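Local structure of ubiquinol-cytochrome C chaperone (Brucella abortus NCTC 8038, 6RWT) at residues 52-57 against 106-111. The protein is a homolog of the assembly factor Cbp3 and probably acts as a chaperone for newly synthesized cytochrome b during assembly of respiratory complex III. Residues are numbered along the deposited sequence; the frame is centred on the assembly and turned at random.
Sequences LHIFLA and RMFYGR
With chi1 at 176°, F108 sets CG trans to its own backbone N, and the ring reaches out from helix 100-120 until CZ meets I54 and F55 of helix 43-61. I54 answers with its short branch: chi1 of -68° turns CG1 opposite the carbonyl carbon and places CG2 opposite the backbone N, and CG2 lies 4.0 Å from F108 CZ. The two side chains cross at roughly a right angle, and the methyl approaches the ring obliquely. Beside it, the backbone N of F55 sits at the ring edge, near the ring plane, 4.1 Å from F108 CZ, while F55 CB is 4.3 Å from the same carbon. CZ therefore makes the closest approach to both residues, and no hydrogen bond crosses between the segments.

The backbones stay well apart, the nearest CA pair being F55 and Y109 at 8.6 Å, and only 104 Å² is buried between the segments, summed over both sides. Between these segments F108 makes the contact, one of several side chains joining helices 43-61 and 100-120 in the core of an all-helical fold, within the ubiquinol-cytochrome C chaperone family region. Other helices complete the surroundings: F79 of helix 66-89 meets the F108 ring with planes about 55° apart and also touches I54, which packs in addition on Y21 and I24 of helix 2-28. The F55 side chain turns from segment 106-111 and packs on V112 and L119, further along helix 100-120. CD2 of F108 lies 3.7 Å above the plane of the Y109 ring, over its centre.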
ATOM      1  N   LEU A  52       3.340   2.218   0.226  1.00 15.58           N
ATOM      2  CA  LEU A  52       3.850   1.235  -0.742  1.00 16.05           C
ATOM      3  C   LEU A  52       2.955  -0.014  -0.803  1.00 16.32           C
ATOM      4  O   LEU A  52       2.628  -0.491  -1.892  1.00 16.66           O
ATOM      5  CB  LEU A  52       5.303   0.850  -0.403  1.00 16.30           C
ATOM      6  CG  LEU A  52       5.948  -0.292  -1.193  1.00 17.51           C
ATOM      7  CD1 LEU A  52       5.999   0.038  -2.678  1.00 17.86           C
ATOM      8  CD2 LEU A  52       7.350  -0.577  -0.662  1.00 18.97           C
ATOM      9  N   HIS A  53       2.585  -0.540   0.368  1.00 15.67           N
ATOM     10  CA  HIS A  53       1.782  -1.770   0.445  1.00 15.57           C
ATOM     11  C   HIS A  53       0.312  -1.539   0.041  1.00 14.67           C
ATOM     12  O   HIS A  53      -0.297  -2.391  -0.624  1.00 16.20           O
ATOM     13  CB  HIS A  53       1.940  -2.437   1.833  1.00 16.51           C
ATOM     14  CG  HIS A  53       3.286  -3.070   2.032  1.00 16.72           C
ATOM     15  ND1 HIS A  53       4.424  -2.354   2.353  1.00 16.46           N
ATOM     16  CD2 HIS A  53       3.680  -4.360   1.911  1.00 18.06           C
ATOM     17  CE1 HIS A  53       5.455  -3.183   2.428  1.00 17.32           C
ATOM     18  NE2 HIS A  53       5.031  -4.403   2.152  1.00 18.50           N
ATOM     19  N   ILE A  54      -0.240  -0.374   0.392  1.00 14.76           N
ATOM     20  CA  ILE A  54      -1.564   0.027  -0.092  1.00 15.60           C
ATOM     21  C   ILE A  54      -1.565   0.159  -1.631  1.00 15.39           C
ATOM     22  O   ILE A  54      -2.453  -0.384  -2.305  1.00 15.23           O
ATOM     23  CB  ILE A  54      -2.044   1.337   0.600  1.00 15.29           C
ATOM     24  CG1 ILE A  54      -2.315   1.094   2.089  1.00 16.12           C
ATOM     25  CG2 ILE A  54      -3.271   1.925  -0.096  1.00 15.05           C
ATOM     26  CD1 ILE A  54      -3.583   0.317   2.416  1.00 16.48           C
ATOM     27  N   PHE A  55      -0.550   0.836  -2.180  1.00 15.08           N
ATOM     28  CA  PHE A  55      -0.386   0.935  -3.625  1.00 16.08           C
ATOM     29  C   PHE A  55      -0.416  -0.450  -4.300  1.00 15.50           C
ATOM     30  O   PHE A  55      -1.083  -0.640  -5.313  1.00 16.24           O
ATOM     31  CB  PHE A  55       0.921   1.666  -4.015  1.00 16.75           C
ATOM     32  CG  PHE A  55       1.439   1.255  -5.364  1.00 19.41           C
ATOM     33  CD1 PHE A  55       0.917   1.815  -6.514  1.00 20.77           C
ATOM     34  CD2 PHE A  55       2.403   0.249  -5.484  1.00 19.93           C
ATOM     35  CE1 PHE A  55       1.351   1.393  -7.768  1.00 22.55           C
ATOM     36  CE2 PHE A  55       2.833  -0.183  -6.726  1.00 20.46           C
ATOM     37  CZ  PHE A  55       2.308   0.397  -7.870  1.00 22.19           C
ATOM     38  N   LEU A  56       0.353  -1.397  -3.765  1.00 15.55           N
ATOM     39  CA  LEU A  56       0.406  -2.743  -4.359  1.00 15.92           C
ATOM     40  C   LEU A  56      -0.980  -3.382  -4.436  1.00 16.54           C
ATOM     41  O   LEU A  56      -1.328  -3.995  -5.454  1.00 17.85           O
ATOM     42  CB  LEU A  56       1.385  -3.654  -3.607  1.00 16.59           C
ATOM     43  CG  LEU A  56       2.859  -3.503  -3.994  1.00 17.97           C
ATOM     44  CD1 LEU A  56       3.787  -4.031  -2.907  1.00 18.77           C
ATOM     45  CD2 LEU A  56       3.150  -4.191  -5.325  1.00 19.65           C
ATOM     46  N   ALA A  57      -1.772  -3.225  -3.378  1.00 15.37           N
ATOM     47  CA  ALA A  57      -3.157  -3.742  -3.377  1.00 16.93           C
ATOM     48  C   ALA A  57      -4.055  -3.057  -4.423  1.00 17.04           C
ATOM     49  O   ALA A  57      -4.753  -3.730  -5.189  1.00 17.28           O
ATOM     50  CB  ALA A  57      -3.771  -3.614  -1.990  1.00 17.21           C
ATOM     51  N   ARG A 106      -3.320  13.787  -3.232  1.00 23.13           N
ATOM     52  CA  ARG A 106      -2.358  14.100  -4.300  1.00 23.82           C
ATOM     53  C   ARG A 106      -0.943  13.602  -3.963  1.00 22.53           C
ATOM     54  O   ARG A 106      -0.244  13.112  -4.852  1.00 23.03           O
ATOM     55  CB  ARG A 106      -2.358  15.611  -4.603  1.00 26.33           C
ATOM     56  CG  ARG A 106      -1.445  16.062  -5.737  1.00 31.58           C
ATOM     57  CD  ARG A 106      -1.731  17.512  -6.123  1.00 39.47           C
ATOM     58  NE  ARG A 106      -0.760  18.048  -7.088  1.00 46.73           N
ATOM     59  CZ  ARG A 106      -0.827  19.251  -7.667  1.00 50.00           C
ATOM     60  NH1 ARG A 106       0.127  19.623  -8.516  1.00 53.10           N
ATOM     61  NH2 ARG A 106      -1.825  20.100  -7.399  1.00 55.81           N
ATOM     62  N   MET A 107      -0.527  13.729  -2.697  1.00 21.28           N
ATOM     63  CA  MET A 107       0.791  13.220  -2.246  1.00 21.20           C
ATOM     64  C   MET A 107       0.875  11.705  -2.446  1.00 19.90           C
ATOM     65  O   MET A 107       1.904  11.197  -2.906  1.00 20.48           O
ATOM     66  CB  MET A 107       1.063  13.597  -0.773  1.00 22.56           C
ATOM     67  CG  MET A 107       2.447  13.227  -0.230  1.00 24.44           C
ATOM     68  SD  MET A 107       2.652  13.733   1.489  1.00 24.70           S
ATOM     69  CE  MET A 107       1.787  12.403   2.321  1.00 30.47           C
ATOM     70  N   PHE A 108      -0.208  10.994  -2.123  1.00 19.17           N
ATOM     71  CA  PHE A 108      -0.256   9.549  -2.335  1.00 18.57           C
ATOM     72  C   PHE A 108      -0.242   9.187  -3.828  1.00 18.83           C
ATOM     73  O   PHE A 108       0.721   8.576  -4.310  1.00 19.81           O
ATOM     74  CB  PHE A 108      -1.471   8.900  -1.634  1.00 18.20           C
ATOM     75  CG  PHE A 108      -1.606   7.422  -1.919  1.00 17.45           C
ATOM     76  CD1 PHE A 108      -0.682   6.513  -1.403  1.00 17.32           C
ATOM     77  CD2 PHE A 108      -2.595   6.943  -2.764  1.00 18.00           C
ATOM     78  CE1 PHE A 108      -0.781   5.152  -1.683  1.00 17.44           C
ATOM     79  CE2 PHE A 108      -2.698   5.582  -3.053  1.00 18.08           C
ATOM     80  CZ  PHE A 108      -1.778   4.682  -2.517  1.00 17.34           C
ATOM     81  N   TYR A 109      -1.288   9.550  -4.557  1.00 19.54           N
ATOM     82  CA  TYR A 109      -1.426   9.113  -5.957  1.00 21.28           C
ATOM     83  C   TYR A 109      -0.284   9.594  -6.866  1.00 21.86           C
ATOM     84  O   TYR A 109       0.167   8.851  -7.749  1.00 23.53           O
ATOM     85  CB  TYR A 109      -2.797   9.508  -6.531  1.00 21.95           C
ATOM     86  CG  TYR A 109      -3.955   8.718  -5.933  1.00 21.95           C
ATOM     87  CD1 TYR A 109      -4.112   7.357  -6.203  1.00 22.93           C
ATOM     88  CD2 TYR A 109      -4.896   9.328  -5.094  1.00 21.84           C
ATOM     89  CE1 TYR A 109      -5.161   6.625  -5.652  1.00 22.68           C
ATOM     90  CE2 TYR A 109      -5.947   8.606  -4.541  1.00 22.02           C
ATOM     91  CZ  TYR A 109      -6.080   7.252  -4.822  1.00 23.04           C
ATOM     92  OH  TYR A 109      -7.133   6.530  -4.278  1.00 25.70           O
ATOM     93  N   GLY A 110       0.198  10.814  -6.641  1.00 22.39           N
ATOM     94  CA  GLY A 110       1.306  11.360  -7.426  1.00 24.02           C
ATOM     95  C   GLY A 110       2.630  10.634  -7.242  1.00 25.27           C
ATOM     96  O   GLY A 110       3.308  10.312  -8.224  1.00 29.16           O
ATOM     97  N   ARG A 111       2.991  10.354  -5.992  1.00 21.66           N
ATOM     98  CA  ARG A 111       4.309   9.790  -5.686  1.00 22.08           C
ATOM     99  C   ARG A 111       4.398   8.283  -5.921  1.00 20.65           C
ATOM    100  O   ARG A 111       5.486   7.785  -6.199  1.00 22.49           O
ATOM    101  CB  ARG A 111       4.739  10.144  -4.258  1.00 21.55           C
ATOM    102  CG  ARG A 111       4.929  11.643  -4.058  1.00 22.31           C
ATOM    103  CD  ARG A 111       5.179  12.040  -2.614  1.00 22.49           C
ATOM    104  NE  ARG A 111       6.523  11.714  -2.127  1.00 23.02           N
ATOM    105  CZ  ARG A 111       6.818  10.977  -1.053  1.00 21.50           C
ATOM    106  NH1 ARG A 111       5.870  10.398  -0.312  1.00 21.65           N
ATOM    107  NH2 ARG A 111       8.096  10.791  -0.723  1.00 22.31           N
TER